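Local structure of importin-95 (Chaetomium thermophilum, 4XRI) at residues Gly496-Asn507 / Phe537-Ala548. The protein is a nuclear transport receptor of the importin-beta family that carries protein cargo into the nucleus and probably binds a small GTPase. The protein carries 2 engineered substitutions. Residues are numbered along the deposited sequence; the frame is centred on the assembly and turned at random.
With SO4 (sulfate ion), chain B.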
# COMPACT_ATOMS: atom_id res chain seq x y z
N GLY A 496 1.43 -28.37 -18.19
CA GLY A 496 1.54 -29.33 -19.27
C GLY A 496 0.31 -30.20 -19.44
O GLY A 496 0.23 -30.99 -20.38
N ALA A 497 -0.65 -30.06 -18.53
CA ALA A 497 -1.85 -30.89 -18.56
C ALA A 497 -2.70 -30.59 -19.79
O ALA A 497 -2.75 -29.46 -20.27
CB ALA A 497 -2.66 -30.69 -17.30
N ALA A 498 -3.37 -31.63 -20.29
CA ALA A 498 -4.26 -31.47 -21.43
C ALA A 498 -5.59 -30.88 -20.98
O ALA A 498 -6.24 -30.16 -21.73
CB ALA A 498 -4.47 -32.80 -22.13
N GLN A 499 -5.99 -31.20 -19.75
CA GLN A 499 -7.28 -30.75 -19.23
C GLN A 499 -7.23 -30.37 -17.75
O GLN A 499 -6.38 -30.86 -17.00
CB GLN A 499 -8.34 -31.83 -19.44
CG GLN A 499 -8.68 -32.09 -20.90
CD GLN A 499 -9.79 -33.11 -21.07
OE1 GLN A 499 -10.77 -32.87 -21.78
NE2 GLN A 499 -9.64 -34.27 -20.43
N ASN A 500 -8.14 -29.49 -17.35
CA ASN A 500 -8.38 -29.20 -15.94
C ASN A 500 -9.90 -29.20 -15.73
O ASN A 500 -10.64 -29.30 -16.70
CB ASN A 500 -7.72 -27.86 -15.54
CG ASN A 500 -8.27 -26.66 -16.30
OD1 ASN A 500 -9.47 -26.54 -16.55
ND2 ASN A 500 -7.37 -25.75 -16.67
N PRO A 501 -10.37 -29.13 -14.47
CA PRO A 501 -11.82 -29.22 -14.26
C PRO A 501 -12.67 -28.22 -15.06
O PRO A 501 -13.82 -28.54 -15.38
CB PRO A 501 -11.97 -28.95 -12.76
CG PRO A 501 -10.71 -29.45 -12.18
CD PRO A 501 -9.64 -29.13 -13.18
N LEU A 502 -12.13 -27.05 -15.37
CA LEU A 502 -12.90 -26.02 -16.05
C LEU A 502 -12.93 -26.18 -17.57
O LEU A 502 -13.71 -25.51 -18.25
CB LEU A 502 -12.36 -24.63 -15.71
CG LEU A 502 -12.94 -23.97 -14.46
CD1 LEU A 502 -12.45 -22.53 -14.35
CD2 LEU A 502 -14.46 -24.01 -14.50
N THR A 503 -12.09 -27.06 -18.09
CA THR A 503 -11.95 -27.25 -19.53
C THR A 503 -13.27 -27.58 -20.25
O THR A 503 -13.56 -27.00 -21.30
CB THR A 503 -10.94 -28.37 -19.85
OG1 THR A 503 -9.71 -28.12 -19.17
CG2 THR A 503 -10.67 -28.43 -21.35
N PRO A 504 -14.08 -28.51 -19.71
CA PRO A 504 -15.35 -28.73 -20.41
C PRO A 504 -16.32 -27.55 -20.29
O PRO A 504 -17.35 -27.55 -20.95
CB PRO A 504 -15.92 -29.98 -19.73
CG PRO A 504 -15.31 -29.98 -18.38
CD PRO A 504 -13.92 -29.44 -18.58
N HIS A 505 -15.98 -26.58 -19.45
CA HIS A 505 -16.81 -25.38 -19.29
C HIS A 505 -16.18 -24.16 -19.96
O HIS A 505 -16.78 -23.09 -19.99
CB HIS A 505 -17.05 -25.08 -17.81
CG HIS A 505 -17.72 -26.18 -17.06
ND1 HIS A 505 -17.06 -26.96 -16.14
CD2 HIS A 505 -19.00 -26.64 -17.10
CE1 HIS A 505 -17.90 -27.85 -15.63
NE2 HIS A 505 -19.08 -27.68 -16.20
N PHE A 506 -14.97 -24.33 -20.48
CA PHE A 506 -14.17 -23.21 -20.98
C PHE A 506 -14.85 -22.41 -22.08
O PHE A 506 -15.02 -21.20 -21.96
CB PHE A 506 -12.81 -23.71 -21.48
CG PHE A 506 -11.86 -22.60 -21.84
CD1 PHE A 506 -11.68 -22.22 -23.16
CD2 PHE A 506 -11.17 -21.93 -20.85
CE1 PHE A 506 -10.81 -21.20 -23.49
CE2 PHE A 506 -10.29 -20.91 -21.17
CZ PHE A 506 -10.12 -20.54 -22.49
N ASN A 507 -15.24 -23.09 -23.16
CA ASN A 507 -15.84 -22.43 -24.31
C ASN A 507 -17.11 -21.66 -23.95
O ASN A 507 -17.31 -20.54 -24.43
CB ASN A 507 -16.15 -23.45 -25.41
CG ASN A 507 -14.89 -23.98 -26.07
OD1 ASN A 507 -13.78 -23.74 -25.60
ND2 ASN A 507 -15.06 -24.70 -27.17
N PHE A 537 -9.11 -16.75 -16.99
CA PHE A 537 -9.53 -18.02 -17.59
C PHE A 537 -8.53 -18.47 -18.64
O PHE A 537 -8.19 -19.65 -18.73
CB PHE A 537 -10.93 -17.89 -18.21
CG PHE A 537 -12.04 -18.34 -17.30
CD1 PHE A 537 -12.48 -17.54 -16.27
CD2 PHE A 537 -12.64 -19.58 -17.49
CE1 PHE A 537 -13.51 -17.95 -15.44
CE2 PHE A 537 -13.66 -20.00 -16.66
CZ PHE A 537 -14.09 -19.19 -15.64
N VAL A 538 -8.04 -17.52 -19.43
CA VAL A 538 -7.06 -17.81 -20.47
C VAL A 538 -5.73 -18.24 -19.88
O VAL A 538 -5.14 -19.24 -20.30
CB VAL A 538 -6.83 -16.59 -21.39
CG1 VAL A 538 -5.59 -16.78 -22.24
CG2 VAL A 538 -8.05 -16.35 -22.26
N GLN A 539 -5.26 -17.47 -18.90
CA GLN A 539 -3.99 -17.75 -18.23
C GLN A 539 -3.93 -19.19 -17.70
O GLN A 539 -2.90 -19.85 -17.80
CB GLN A 539 -3.76 -16.78 -17.07
CG GLN A 539 -3.56 -15.33 -17.48
CD GLN A 539 -3.40 -14.41 -16.28
OE1 GLN A 539 -3.18 -14.86 -15.16
NE2 GLN A 539 -3.52 -13.10 -16.52
N ASN A 540 -5.05 -19.66 -17.17
CA ASN A 540 -5.11 -20.96 -16.53
C ASN A 540 -5.72 -22.05 -17.40
O ASN A 540 -6.10 -23.12 -16.91
CB ASN A 540 -5.91 -20.86 -15.23
CG ASN A 540 -5.27 -19.93 -14.22
OD1 ASN A 540 -4.39 -20.33 -13.46
ND2 ASN A 540 -5.71 -18.67 -14.22
N ALA A 541 -5.82 -21.78 -18.70
CA ALA A 541 -6.44 -22.73 -19.62
C ALA A 541 -5.52 -23.91 -19.90
O ALA A 541 -4.29 -23.77 -19.90
CB ALA A 541 -6.80 -22.03 -20.92
N ALA A 542 -6.11 -25.08 -20.14
CA ALA A 542 -5.34 -26.27 -20.46
C ALA A 542 -5.19 -26.42 -21.97
O ALA A 542 -5.83 -25.70 -22.74
CB ALA A 542 -5.99 -27.50 -19.87
N ASN A 543 -4.34 -27.36 -22.39
CA ASN A 543 -3.95 -27.50 -23.79
C ASN A 543 -5.10 -27.84 -24.73
O ASN A 543 -5.07 -27.47 -25.91
CB ASN A 543 -2.86 -28.56 -23.91
CG ASN A 543 -1.58 -28.16 -23.21
OD1 ASN A 543 -1.25 -26.97 -23.14
ND2 ASN A 543 -0.86 -29.14 -22.70
N ASP A 544 -6.11 -28.54 -24.23
CA ASP A 544 -7.28 -28.87 -25.03
C ASP A 544 -8.03 -27.62 -25.48
O ASP A 544 -8.81 -27.65 -26.43
CB ASP A 544 -8.23 -29.79 -24.25
CG ASP A 544 -7.79 -31.24 -24.27
OD1 ASP A 544 -8.66 -32.12 -24.09
OD2 ASP A 544 -6.59 -31.50 -24.46
N SER A 545 -7.77 -26.51 -24.79
CA SER A 545 -8.48 -25.26 -25.05
C SER A 545 -7.68 -24.29 -25.93
O SER A 545 -8.14 -23.19 -26.22
CB SER A 545 -8.82 -24.56 -23.73
OG SER A 545 -9.80 -25.27 -23.00
N LEU A 546 -6.49 -24.71 -26.35
CA LEU A 546 -5.58 -23.82 -27.08
C LEU A 546 -6.17 -23.26 -28.37
O LEU A 546 -5.99 -22.09 -28.69
CB LEU A 546 -4.27 -24.54 -27.38
CG LEU A 546 -3.31 -24.65 -26.21
CD1 LEU A 546 -1.98 -25.22 -26.66
CD2 LEU A 546 -3.11 -23.30 -25.54
N SER A 547 -6.88 -24.11 -29.11
CA SER A 547 -7.52 -23.67 -30.35
C SER A 547 -8.60 -22.63 -30.07
O SER A 547 -8.81 -21.71 -30.85
CB SER A 547 -8.11 -24.88 -31.09
OG SER A 547 -8.80 -25.74 -30.20
N ALA A 548 -9.28 -22.79 -28.93
CA ALA A 548 -10.28 -21.83 -28.49
C ALA A 548 -9.64 -20.50 -28.14
O ALA A 548 -10.15 -19.44 -28.50
CB ALA A 548 -11.06 -22.38 -27.29
S SO4 B . -3.97 -34.86 -18.48
O1 SO4 B . -2.56 -34.56 -18.71
O2 SO4 B . -4.47 -35.71 -19.56
O3 SO4 B . -4.13 -35.55 -17.21
O4 SO4 B . -4.74 -33.62 -18.45
O HOH W 1 -8.96 -25.58 -20.47
O HOH W 2 -11.92 -25.60 -24.62
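F506 pushes its ring against the link carrying A541 and S545, and against A548 in the helix after it. With CG anti to the backbone N (chi1 -173°), the ring reaches across to these residues. The CB of S545 lies over one face in a CH-pi contact, 4.0 Å from the ring centroid, while A548 CB meets the edge at CE1 and the carbonyl O of F537 meets it at CE2. A541 CB approaches F506 CE2 obliquely, at 3.7 Å. The short side chains of A541, S545 and A548 let the ring come close to the backbone there; an alanine in place of F506 would probably open a gap beneath S545 CB and beside A541 and A548. L502 crosses the F537 side chain at about a right angle, L502 CD1 lying 3.6 Å from F537 CE2.

Water bridges the polar side. S545 suits its place twice over: its CB covers the ring while its OG holds two waters, one also bonded to A542 N and T503 OG1, the other to N507 OD1. The T503 hydroxyl accepts from that first water and, almost straight, from N500 N (2.8 Å, 176°); N500 ND2 bonds A492 O. D544 N donates to a lone pair of A498 O (3.0 Å). Q499 N donates to O4 of a sulfate, probably from the crystallisation liquor, which A498 N holds only weakly. N500 and T503 form the capping box at the turn leading into helix 503-516, here packed against the interhelical turn of a HEAT-repeat solenoid.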